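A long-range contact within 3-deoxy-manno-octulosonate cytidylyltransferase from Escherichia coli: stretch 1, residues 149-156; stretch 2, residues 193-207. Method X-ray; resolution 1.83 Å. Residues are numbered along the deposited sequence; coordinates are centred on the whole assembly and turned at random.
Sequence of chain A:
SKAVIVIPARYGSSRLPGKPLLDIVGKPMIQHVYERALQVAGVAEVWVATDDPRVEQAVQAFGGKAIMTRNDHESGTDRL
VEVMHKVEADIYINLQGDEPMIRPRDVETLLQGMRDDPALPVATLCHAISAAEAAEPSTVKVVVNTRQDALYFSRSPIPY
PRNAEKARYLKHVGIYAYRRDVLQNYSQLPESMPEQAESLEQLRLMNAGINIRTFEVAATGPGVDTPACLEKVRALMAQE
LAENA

Stretch 1 149-156: DALYFSRS
Stretch 2 193-207: MPEQAESLEQLRLMN

Strand 152-154 (phi/psi -166/157, -123/138, -156/157), entered through a corner at Leu-151 (-92/-42), packs against two helices joined by a short connection: helix 193-198 lies 10.1 Å from its axis at 20°, helix 203-207 at 9.4 Å and 150°. Ser-199 is the first residue after helix 193-198 to leave helical phi/psi (65/54); a type I turn spans Leu-200 to Leu-203. CA atoms set the register: Arg-155 to Glu-198, 6.9 Å; Phe-153 to Leu-203, 7.3 Å.

Glu-198 is the polar hub. With chi1 m and chi2 between wells at -115°, its carboxylate meets the strand: OE2 accepts from Tyr-152 OH (2.8 Å) and Ser-154 OG (2.7 Å), both chi1 t, while OE1 accepts from Arg-155 N (2.9 Å). Arg-155 (m, t, t, chi4 -73°) turns its guanidinium edge to the helix-end carbonyls: NE donates to Glu-198 O (2.8 Å, 165°), NH2 to Ser-199 O (3.1 Å, 158°). Leu-200 CD2 covers one guanidinium face.

The CA-to-CB bond of Phe-153 (m, chi2 85°) points toward the second stretch. Gln-202, chi1 p, offers aliphatic CG to its ring face, 4.0 Å from the centroid. Unbranched Met-206 (m, t, p) puts SD at the ring edge, 3.6 Å from Phe-153 CD1, and CE 3.2 Å from Leu-151 O. Apolar Leu-203 CD2 packs against Tyr-152 CE1 (3.8 Å). The contact buries 569 Å², leaving Phe-153 O unpartnered.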

# COMPACT_ATOMS: atom_id res chain seq x y z
N ASP A 149 1.65 -10.49 1.50
CA ASP A 149 0.65 -9.87 0.63
C ASP A 149 1.10 -8.45 0.35
O ASP A 149 1.60 -7.76 1.25
CB ASP A 149 -0.71 -9.81 1.33
CG ASP A 149 -1.31 -11.18 1.56
OD1 ASP A 149 -0.99 -12.13 0.80
OD2 ASP A 149 -2.14 -11.29 2.48
N ALA A 150 0.89 -7.98 -0.87
CA ALA A 150 1.28 -6.61 -1.21
C ALA A 150 0.32 -5.60 -0.59
O ALA A 150 -0.90 -5.83 -0.53
CB ALA A 150 1.32 -6.43 -2.72
N LEU A 151 0.89 -4.52 -0.04
CA LEU A 151 0.09 -3.43 0.52
C LEU A 151 -0.12 -2.40 -0.60
O LEU A 151 -1.21 -1.88 -0.79
CB LEU A 151 0.81 -2.76 1.71
CG LEU A 151 0.98 -3.64 2.96
CD1 LEU A 151 1.67 -2.83 4.06
CD2 LEU A 151 -0.38 -4.16 3.43
N TYR A 152 0.93 -2.13 -1.36
CA TYR A 152 0.86 -1.15 -2.45
C TYR A 152 2.08 -1.31 -3.35
O TYR A 152 3.11 -1.86 -2.92
CB TYR A 152 0.78 0.29 -1.87
CG TYR A 152 0.51 1.41 -2.87
CD1 TYR A 152 -0.66 1.43 -3.62
CD2 TYR A 152 1.44 2.43 -3.08
CE1 TYR A 152 -0.90 2.42 -4.56
CE2 TYR A 152 1.20 3.45 -4.02
CZ TYR A 152 0.02 3.42 -4.76
OH TYR A 152 -0.23 4.38 -5.70
N PHE A 153 1.96 -0.87 -4.61
CA PHE A 153 3.04 -0.89 -5.61
C PHE A 153 3.16 0.58 -6.02
O PHE A 153 2.14 1.23 -6.27
CB PHE A 153 2.65 -1.66 -6.89
CG PHE A 153 2.50 -3.15 -6.71
CD1 PHE A 153 1.28 -3.69 -6.25
CD2 PHE A 153 3.55 -4.00 -7.00
CE1 PHE A 153 1.12 -5.07 -6.09
CE2 PHE A 153 3.41 -5.39 -6.85
CZ PHE A 153 2.19 -5.93 -6.38
N SER A 154 4.37 1.10 -6.18
CA SER A 154 4.53 2.49 -6.57
C SER A 154 5.84 2.78 -7.25
O SER A 154 6.81 2.05 -7.08
CB SER A 154 4.42 3.39 -5.33
OG SER A 154 4.35 4.76 -5.70
N ARG A 155 5.86 3.86 -8.04
CA ARG A 155 7.08 4.33 -8.69
C ARG A 155 7.80 5.21 -7.66
O ARG A 155 8.97 5.49 -7.82
CB ARG A 155 6.75 5.14 -9.95
CG ARG A 155 6.22 4.24 -11.10
CD ARG A 155 5.90 5.04 -12.35
NE ARG A 155 5.22 4.19 -13.32
CZ ARG A 155 5.81 3.23 -14.03
NH1 ARG A 155 7.11 2.98 -13.90
NH2 ARG A 155 5.07 2.44 -14.80
N SER A 156 7.08 5.65 -6.62
CA SER A 156 7.70 6.44 -5.54
C SER A 156 8.47 5.51 -4.62
O SER A 156 8.09 4.35 -4.43
CB SER A 156 6.68 7.14 -4.65
OG SER A 156 6.03 8.21 -5.28
N MET A 193 -8.06 5.31 -9.87
CA MET A 193 -7.28 6.53 -9.90
C MET A 193 -5.77 6.23 -9.69
O MET A 193 -4.94 6.71 -10.43
CB MET A 193 -7.85 7.54 -8.88
CG MET A 193 -7.09 8.87 -8.77
SD MET A 193 -5.60 8.74 -7.77
CE MET A 193 -6.36 8.55 -6.23
N PRO A 194 -5.41 5.40 -8.68
CA PRO A 194 -3.96 5.14 -8.53
C PRO A 194 -3.35 4.46 -9.77
O PRO A 194 -2.23 4.76 -10.18
CB PRO A 194 -3.90 4.28 -7.26
CG PRO A 194 -5.03 4.81 -6.45
CD PRO A 194 -6.15 4.92 -7.51
N GLU A 195 -4.11 3.56 -10.40
CA GLU A 195 -3.64 2.91 -11.63
C GLU A 195 -3.33 3.95 -12.72
O GLU A 195 -2.30 3.89 -13.36
CB GLU A 195 -4.72 1.95 -12.17
CG GLU A 195 -4.36 1.42 -13.57
CD GLU A 195 -5.48 0.67 -14.26
OE1 GLU A 195 -6.58 0.50 -13.68
OE2 GLU A 195 -5.23 0.25 -15.41
N GLN A 196 -4.27 4.88 -12.95
CA GLN A 196 -4.11 5.92 -13.97
C GLN A 196 -3.00 6.91 -13.67
O GLN A 196 -2.30 7.34 -14.57
CB GLN A 196 -5.41 6.68 -14.13
CG GLN A 196 -6.55 5.81 -14.61
CD GLN A 196 -7.86 6.57 -14.69
OE1 GLN A 196 -8.23 7.33 -13.78
NE2 GLN A 196 -8.57 6.38 -15.79
N ALA A 197 -2.90 7.31 -12.41
CA ALA A 197 -1.86 8.23 -11.97
C ALA A 197 -0.46 7.62 -12.11
O ALA A 197 0.44 8.22 -12.68
CB ALA A 197 -2.16 8.67 -10.50
N GLU A 198 -0.28 6.39 -11.62
CA GLU A 198 1.02 5.71 -11.65
C GLU A 198 1.33 4.99 -12.95
O GLU A 198 2.50 4.70 -13.25
CB GLU A 198 1.07 4.66 -10.53
CG GLU A 198 0.90 5.19 -9.10
CD GLU A 198 2.14 5.00 -8.26
OE1 GLU A 198 3.20 4.65 -8.82
OE2 GLU A 198 2.06 5.20 -7.04
N SER A 199 0.28 4.66 -13.70
CA SER A 199 0.40 3.90 -14.94
C SER A 199 0.92 2.50 -14.56
O SER A 199 1.96 2.04 -15.04
CB SER A 199 1.34 4.62 -15.93
OG SER A 199 1.13 4.16 -17.25
N LEU A 200 0.22 1.85 -13.63
CA LEU A 200 0.56 0.50 -13.14
C LEU A 200 -0.73 -0.30 -13.14
O LEU A 200 -1.62 -0.12 -12.29
CB LEU A 200 1.14 0.52 -11.71
CG LEU A 200 2.54 1.13 -11.52
CD1 LEU A 200 2.90 1.23 -10.01
CD2 LEU A 200 3.57 0.32 -12.31
N GLU A 201 -0.84 -1.19 -14.12
CA GLU A 201 -2.05 -1.98 -14.28
C GLU A 201 -2.44 -2.84 -13.10
O GLU A 201 -3.63 -3.01 -12.83
CB GLU A 201 -1.95 -2.85 -15.53
CG GLU A 201 -3.33 -3.13 -16.11
CD GLU A 201 -3.34 -4.16 -17.24
OE1 GLU A 201 -2.26 -4.50 -17.79
OE2 GLU A 201 -4.45 -4.63 -17.58
N GLN A 202 -1.45 -3.35 -12.37
CA GLN A 202 -1.75 -4.20 -11.22
C GLN A 202 -2.57 -3.50 -10.11
O GLN A 202 -3.23 -4.15 -9.31
CB GLN A 202 -0.48 -4.84 -10.64
CG GLN A 202 0.57 -3.86 -10.06
CD GLN A 202 1.55 -3.35 -11.09
OE1 GLN A 202 1.18 -2.95 -12.18
NE2 GLN A 202 2.83 -3.35 -10.74
N LEU A 203 -2.56 -2.16 -10.10
CA LEU A 203 -3.32 -1.43 -9.09
C LEU A 203 -4.80 -1.55 -9.37
O LEU A 203 -5.60 -1.30 -8.48
CB LEU A 203 -2.88 0.04 -9.02
CG LEU A 203 -1.44 0.24 -8.49
CD1 LEU A 203 -1.05 1.73 -8.49
CD2 LEU A 203 -1.32 -0.37 -7.09
N ARG A 204 -5.18 -1.96 -10.59
CA ARG A 204 -6.62 -2.13 -10.87
C ARG A 204 -7.16 -3.26 -9.99
O ARG A 204 -8.29 -3.18 -9.47
CB ARG A 204 -6.89 -2.50 -12.34
CG ARG A 204 -8.39 -2.52 -12.65
CD ARG A 204 -8.68 -2.73 -14.12
NE ARG A 204 -7.87 -1.85 -14.96
CZ ARG A 204 -7.83 -1.91 -16.28
NH1 ARG A 204 -8.56 -2.80 -16.93
NH2 ARG A 204 -6.98 -1.14 -16.96
N LEU A 205 -6.35 -4.29 -9.79
CA LEU A 205 -6.74 -5.44 -8.97
C LEU A 205 -6.88 -5.04 -7.49
O LEU A 205 -7.84 -5.44 -6.81
CB LEU A 205 -5.70 -6.55 -9.09
CG LEU A 205 -5.59 -7.18 -10.49
CD1 LEU A 205 -4.36 -8.08 -10.53
CD2 LEU A 205 -6.85 -7.96 -10.83
N MET A 206 -5.91 -4.27 -7.01
CA MET A 206 -5.92 -3.82 -5.62
C MET A 206 -7.10 -2.92 -5.32
O MET A 206 -7.66 -2.98 -4.22
CB MET A 206 -4.59 -3.15 -5.30
CG MET A 206 -3.44 -4.11 -5.47
SD MET A 206 -1.97 -3.42 -4.77
CE MET A 206 -2.21 -3.95 -3.05
N ASN A 207 -7.51 -2.13 -6.31
CA ASN A 207 -8.67 -1.25 -6.13
C ASN A 207 -9.92 -2.05 -5.79
O ASN A 207 -10.77 -1.61 -4.99
CB ASN A 207 -8.93 -0.45 -7.41
CG ASN A 207 -10.01 0.60 -7.22
OD1 ASN A 207 -9.95 1.41 -6.29
ND2 ASN A 207 -11.05 0.55 -8.06